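Local structure of probable fimbrial chaperone YadV (Escherichia coli K-12, 5GHU) at residues A[7-12]-A[119-124]; A[158-163]-A[179-184]. The protein probably acts as a periplasmic chaperone for pilin subunits in the assembly of fimbriae of the chaperone-usher class. All coordinates share one frame; numbering follows the deposited sequence.

Contact 1 of 2, residues A[7-12]-A[119-124]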
loop_
_atom_site.group_PDB
_atom_site.type_symbol
_atom_site.label_atom_id
_atom_site.label_comp_id
_atom_site.label_asym_id
_atom_site.label_seq_id
_atom_site.Cartn_x
_atom_site.Cartn_y
_atom_site.Cartn_z
ATOM N N GLY A 7 5.831 -8.175 -7.324
ATOM C CA GLY A 7 4.571 -7.638 -6.842
ATOM C C GLY A 7 4.772 -6.346 -6.084
ATOM O O GLY A 7 5.822 -6.150 -5.463
ATOM N N THR A 8 3.779 -5.463 -6.130
ATOM C CA THR A 8 3.910 -4.195 -5.450
ATOM C C THR A 8 3.115 -4.169 -4.153
ATOM O O THR A 8 3.210 -3.198 -3.397
ATOM C CB THR A 8 3.459 -3.020 -6.321
ATOM O OG1 THR A 8 2.077 -3.191 -6.666
ATOM C CG2 THR A 8 4.320 -2.924 -7.561
ATOM N N ARG A 9 2.323 -5.237 -3.885
ATOM C CA ARG A 9 1.702 -5.409 -2.580
ATOM C C ARG A 9 1.454 -6.891 -2.389
ATOM O O ARG A 9 1.557 -7.671 -3.358
ATOM C CB ARG A 9 0.382 -4.602 -2.421
ATOM C CG ARG A 9 -0.792 -5.118 -3.353
ATOM C CD ARG A 9 -1.356 -4.045 -4.364
ATOM N NE ARG A 9 -1.420 -2.673 -3.849
ATOM C CZ ARG A 9 -2.434 -1.963 -3.329
ATOM N NH1 ARG A 9 -2.053 -0.720 -3.025
ATOM N NH2 ARG A 9 -3.757 -2.358 -3.217
ATOM N N VAL A 10 1.154 -7.277 -1.152
ATOM C CA VAL A 10 0.856 -8.694 -0.826
ATOM C C VAL A 10 -0.529 -8.733 -0.186
ATOM O O VAL A 10 -0.809 -7.960 0.727
ATOM C CB VAL A 10 1.885 -9.265 0.185
ATOM C CG1 VAL A 10 1.591 -10.773 0.435
ATOM C CG2 VAL A 10 3.294 -9.073 -0.309
ATOM N N ILE A 11 -1.411 -9.633 -0.651
ATOM C CA ILE A 11 -2.691 -9.828 0.006
ATOM C C ILE A 11 -2.590 -11.100 0.838
ATOM O O ILE A 11 -2.207 -12.169 0.303
ATOM C CB ILE A 11 -3.845 -9.969 -1.018
ATOM C CG1 ILE A 11 -3.865 -8.768 -1.981
ATOM C CG2 ILE A 11 -5.164 -10.186 -0.293
ATOM C CD1 ILE A 11 -3.973 -7.345 -1.308
ATOM N N TYR A 12 -2.888 -10.968 2.140
ATOM C CA TYR A 12 -2.847 -12.123 3.058
ATOM C C TYR A 12 -4.289 -12.383 3.503
ATOM O O TYR A 12 -4.795 -11.681 4.354
ATOM C CB TYR A 12 -1.926 -11.834 4.265
ATOM C CG TYR A 12 -1.596 -13.099 5.040
ATOM C CD1 TYR A 12 -2.583 -13.829 5.674
ATOM C CD2 TYR A 12 -0.289 -13.494 5.187
ATOM C CE1 TYR A 12 -2.275 -15.014 6.363
ATOM C CE2 TYR A 12 0.038 -14.640 5.882
ATOM C CZ TYR A 12 -0.963 -15.387 6.476
ATOM O OH TYR A 12 -0.620 -16.545 7.158
ATOM N N LYS A 119 3.465 -2.861 0.810
ATOM C CA LYS A 119 2.359 -3.103 1.751
ATOM C C LYS A 119 1.891 -4.548 1.725
ATOM O O LYS A 119 1.801 -5.183 0.655
ATOM C CB LYS A 119 1.165 -2.222 1.402
ATOM C CG LYS A 119 1.470 -0.737 1.613
ATOM C CD LYS A 119 0.326 0.096 0.937
ATOM C CE LYS A 119 0.626 1.595 0.817
ATOM N NZ LYS A 119 -0.391 2.269 -0.080
ATOM N N LEU A 120 1.554 -5.027 2.915
ATOM C CA LEU A 120 0.837 -6.312 3.052
ATOM C C LEU A 120 -0.534 -5.999 3.643
ATOM O O LEU A 120 -0.650 -5.330 4.672
ATOM C CB LEU A 120 1.603 -7.285 3.953
ATOM C CG LEU A 120 0.834 -8.606 4.172
ATOM C CD1 LEU A 120 1.854 -9.782 4.296
ATOM C CD2 LEU A 120 -0.037 -8.541 5.420
ATOM N N PHE A 121 -1.598 -6.437 2.977
ATOM C CA PHE A 121 -2.937 -6.219 3.516
ATOM C C PHE A 121 -3.448 -7.519 4.052
ATOM O O PHE A 121 -3.613 -8.492 3.271
ATOM C CB PHE A 121 -3.908 -5.685 2.427
ATOM C CG PHE A 121 -3.492 -4.350 1.866
ATOM C CD1 PHE A 121 -3.827 -3.208 2.522
ATOM C CD2 PHE A 121 -2.752 -4.251 0.676
ATOM C CE1 PHE A 121 -3.463 -1.941 2.008
ATOM C CE2 PHE A 121 -2.326 -2.961 0.185
ATOM C CZ PHE A 121 -2.705 -1.824 0.840
ATOM N N TYR A 122 -3.692 -7.543 5.359
ATOM C CA TYR A 122 -4.317 -8.706 5.997
ATOM C C TYR A 122 -5.834 -8.567 5.850
ATOM O O TYR A 122 -6.427 -7.574 6.315
ATOM C CB TYR A 122 -3.894 -8.784 7.474
ATOM C CG TYR A 122 -4.479 -10.017 8.128
ATOM C CD1 TYR A 122 -3.854 -11.243 8.002
ATOM C CD2 TYR A 122 -5.627 -9.917 8.902
ATOM C CE1 TYR A 122 -4.379 -12.371 8.655
ATOM C CE2 TYR A 122 -6.133 -11.022 9.579
ATOM C CZ TYR A 122 -5.522 -12.231 9.424
ATOM O OH TYR A 122 -6.042 -13.346 10.099
ATOM N N ARG A 123 -6.473 -9.553 5.163
ATOM C CA ARG A 123 -7.870 -9.434 4.788
ATOM C C ARG A 123 -8.660 -10.582 5.428
ATOM O O ARG A 123 -8.607 -11.721 4.963
ATOM C CB ARG A 123 -8.027 -9.477 3.265
ATOM C CG ARG A 123 -9.473 -9.262 2.840
ATOM C CD ARG A 123 -9.596 -9.285 1.309
ATOM N NE ARG A 123 -8.924 -8.046 0.868
ATOM C CZ ARG A 123 -8.436 -7.908 -0.356
ATOM N NH1 ARG A 123 -8.621 -8.868 -1.276
ATOM N NH2 ARG A 123 -7.777 -6.796 -0.683
ATOM N N PRO A 124 -9.394 -10.286 6.508
ATOM C CA PRO A 124 -10.308 -11.311 7.039
ATOM C C PRO A 124 -11.286 -11.760 5.964
ATOM O O PRO A 124 -11.766 -10.948 5.177
ATOM C CB PRO A 124 -11.041 -10.585 8.179
ATOM C CG PRO A 124 -10.065 -9.435 8.579
ATOM C CD PRO A 124 -9.444 -9.006 7.256
HETATM O O HOH W 1 2.801 -1.402 -1.511
#
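I11 and F121 meet where edge strand 9-12 pairs in parallel with 119-123, in the immunoglobulin-like N-terminal domain of this PapD-family chaperone. The short axes run 17° apart and come within 4.7 Å. I11 CD1 touches F121 CD2, while I11 CG2 rests over one face of the R123 guanidinium, toward its rim. That guanidinium is held by salt bridges to E85 and D211. On the same face of the sheet, in the conformer of R9 described here, one of two, F121 CE2 lies over the centre of the R9 guanidinium, 3.7 Å from R9 CZ, yet the two planes are turned 47° against each other, so the contact is no flat stack. In this copy R9 CG sits between the backbone N and the carbonyl carbon, and further bends at chi2 and chi3 fold the chain back to the ring. The other face carries V10, L120, Y12 and Y122: V10 CG1 meets L120 CD1 at 4.0 Å, and the two tyrosine rings approach obliquely, Y12 CD1 to Y122 CD1 3.7 Å, with Y12 OH bonded to Y74 N. Four backbone hydrogen bonds fix the register, alternating between the strands; the straightest is Y12 N to F121 O (N-H...O 176°). Beyond V10 N to K119 O the direct ladder gives way to a water, which donates to T8 O at 2.6 Å and accepts from K119 N at 2.8 Å.

Contact 2 of 2, residues A[158-163]-A[179-184]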
loop_
_atom_site.group_PDB
_atom_site.type_symbol
_atom_site.label_atom_id
_atom_site.label_comp_id
_atom_site.label_asym_id
_atom_site.label_seq_id
_atom_site.Cartn_x
_atom_site.Cartn_y
_atom_site.Cartn_z
ATOM N N PRO A 158 -14.804 -1.724 4.628
ATOM C CA PRO A 158 -13.760 -2.422 5.426
ATOM C C PRO A 158 -12.425 -2.623 4.759
ATOM O O PRO A 158 -11.580 -3.323 5.299
ATOM C CB PRO A 158 -14.401 -3.804 5.703
ATOM C CG PRO A 158 -15.327 -4.004 4.462
ATOM C CD PRO A 158 -15.900 -2.610 4.170
ATOM N N TYR A 159 -12.206 -1.961 3.616
ATOM C CA TYR A 159 -10.980 -2.097 2.845
ATOM C C TYR A 159 -10.165 -0.815 2.809
ATOM O O TYR A 159 -10.734 0.290 2.770
ATOM C CB TYR A 159 -11.299 -2.467 1.374
ATOM C CG TYR A 159 -12.122 -3.720 1.242
ATOM C CD1 TYR A 159 -11.505 -4.957 1.441
ATOM C CD2 TYR A 159 -13.485 -3.663 0.915
ATOM C CE1 TYR A 159 -12.253 -6.151 1.298
ATOM C CE2 TYR A 159 -14.244 -4.872 0.733
ATOM C CZ TYR A 159 -13.590 -6.084 0.935
ATOM O OH TYR A 159 -14.260 -7.311 0.835
ATOM N N TYR A 160 -8.856 -0.968 2.841
ATOM C CA TYR A 160 -8.011 0.172 2.470
ATOM C C TYR A 160 -8.275 0.564 1.034
ATOM O O TYR A 160 -8.536 -0.296 0.150
ATOM C CB TYR A 160 -6.499 -0.156 2.606
ATOM C CG TYR A 160 -6.068 -0.288 4.022
ATOM C CD1 TYR A 160 -6.270 -1.460 4.747
ATOM C CD2 TYR A 160 -5.552 0.797 4.671
ATOM C CE1 TYR A 160 -5.899 -1.545 6.082
ATOM C CE2 TYR A 160 -5.175 0.704 6.055
ATOM C CZ TYR A 160 -5.360 -0.486 6.707
ATOM O OH TYR A 160 -5.020 -0.549 8.053
ATOM N N VAL A 161 -8.116 1.872 0.785
ATOM C CA VAL A 161 -7.966 2.354 -0.600
ATOM C C VAL A 161 -6.630 3.047 -0.738
ATOM O O VAL A 161 -6.256 3.898 0.079
ATOM C CB VAL A 161 -9.095 3.316 -1.038
ATOM C CG1 VAL A 161 -8.816 3.866 -2.471
ATOM C CG2 VAL A 161 -10.458 2.579 -1.043
ATOM N N SER A 162 -5.884 2.644 -1.795
ATOM C CA SER A 162 -4.536 3.178 -2.081
ATOM C C SER A 162 -4.583 3.822 -3.459
ATOM O O SER A 162 -5.312 3.331 -4.325
ATOM C CB SER A 162 -3.505 2.043 -2.129
ATOM O OG SER A 162 -3.386 1.378 -0.842
ATOM N N PHE A 163 -3.795 4.873 -3.658
ATOM C CA PHE A 163 -3.821 5.570 -4.962
ATOM C C PHE A 163 -2.451 5.677 -5.599
ATOM O O PHE A 163 -1.426 5.842 -4.911
ATOM C CB PHE A 163 -4.317 7.030 -4.789
ATOM C CG PHE A 163 -5.676 7.163 -4.120
ATOM C CD1 PHE A 163 -5.759 7.257 -2.745
ATOM C CD2 PHE A 163 -6.830 7.151 -4.869
ATOM C CE1 PHE A 163 -7.030 7.371 -2.097
ATOM C CE2 PHE A 163 -8.100 7.325 -4.283
ATOM C CZ PHE A 163 -8.197 7.444 -2.869
ATOM N N VAL A 179 -2.384 12.517 -2.918
ATOM C CA VAL A 179 -3.173 11.351 -2.492
ATOM C C VAL A 179 -2.490 10.591 -1.365
ATOM O O VAL A 179 -1.260 10.497 -1.314
ATOM C CB VAL A 179 -3.458 10.405 -3.664
ATOM C CG1 VAL A 179 -4.452 11.083 -4.658
ATOM C CG2 VAL A 179 -2.156 9.978 -4.363
ATOM N N LYS A 180 -3.321 10.032 -0.481
ATOM C CA LYS A 180 -2.848 9.246 0.669
ATOM C C LYS A 180 -3.698 8.015 0.716
ATOM O O LYS A 180 -4.867 8.056 0.368
ATOM C CB LYS A 180 -3.057 9.990 2.002
ATOM C CG LYS A 180 -2.236 11.270 2.196
ATOM C CD LYS A 180 -2.719 11.827 3.538
ATOM C CE LYS A 180 -2.214 13.222 3.885
ATOM N NZ LYS A 180 -2.939 13.647 5.120
ATOM N N MET A 181 -3.108 6.938 1.253
ATOM C CA MET A 181 -3.917 5.765 1.557
ATOM C C MET A 181 -4.974 6.093 2.611
ATOM O O MET A 181 -4.686 6.819 3.583
ATOM C CB MET A 181 -2.987 4.621 2.022
ATOM C CG MET A 181 -3.807 3.389 2.323
ATOM S SD MET A 181 -2.729 1.896 2.551
ATOM C CE MET A 181 -1.820 2.344 3.996
ATOM N N ILE A 182 -6.171 5.542 2.443
ATOM C CA ILE A 182 -7.238 5.779 3.424
ATOM C C ILE A 182 -7.706 4.440 4.022
ATOM O O ILE A 182 -8.016 3.493 3.309
ATOM C CB ILE A 182 -8.402 6.610 2.827
ATOM C CG1 ILE A 182 -9.473 6.867 3.908
ATOM C CG2 ILE A 182 -8.983 6.027 1.545
ATOM C CD1 ILE A 182 -10.510 7.915 3.454
ATOM N N ALA A 183 -7.575 4.377 5.334
ATOM C CA ALA A 183 -7.917 3.141 6.072
ATOM C C ALA A 183 -9.397 2.849 6.070
ATOM O O ALA A 183 -10.239 3.734 5.883
ATOM C CB ALA A 183 -7.359 3.285 7.522
ATOM N N PRO A 184 -9.748 1.580 6.352
ATOM C CA PRO A 184 -11.174 1.217 6.511
ATOM C C PRO A 184 -11.868 2.137 7.492
ATOM O O PRO A 184 -11.275 2.519 8.544
ATOM C CB PRO A 184 -11.145 -0.221 7.069
ATOM C CG PRO A 184 -9.814 -0.761 6.493
ATOM C CD PRO A 184 -8.822 0.418 6.467
#
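The Y160 ring has P184 CD over the centre of one face, 3.4 Å from the ring centroid and 5° off the normal, a CH-pi contact. A183 CB reaches Y160 CE2, and M181 SD comes obliquely to Y160 CD2 at 3.7 Å, a Met-aromatic contact. The F163 ring takes V161 CG1, from its own segment, over one face near the rim; K180 O lies at its edge in plane, 3.3 Å from F163 CD1, and V179 CB packs against F163 CB. Both segments lie in connecting loops of the PapD-type C-terminal domain, the first running into strand 163-170 at F163; they are nearly antiparallel (169° between end-to-end directions) and joined by a single bridge. This hydrogen-bonded pair, V161 with I182, has V161 N to I182 O at 3.0 Å and I182 N to V161 O at 2.9 Å. M181 CG is anti to its backbone N (chi1 -179°), and the chain, extended as far as SD, brings it to within 3.5 Å of S162 OG. An alanine in place of Y160 would probably leave P184 CD without its aromatic face and M181 SD without its contact to this ring, opening a gap between the two loops. Y159 turns away from 179-184, its OH hydrogen-bonded to G129 O.

Overall arrangement
Contact 1 lies in the N-terminal domain and contact 2 in the C-terminal domain, and they follow in series along the chain, yet their centres are about 13 Å apart. They touch directly, so together they form part of the interface between the two domains of the chaperone. K119 NZ lies 3.2 Å from S162 OG, a weak hydrogen bond, and 3.5 Å from M181 SD. F121 CE1 packs on Y160 CB at 3.6 Å, so that F121 touches the R9 guanidinium of contact 1 through CE2 and Y160 of contact 2 through CE1. E85 also joins the two: its carboxylate bonds R123 through OE2 and Y160 N through OE1.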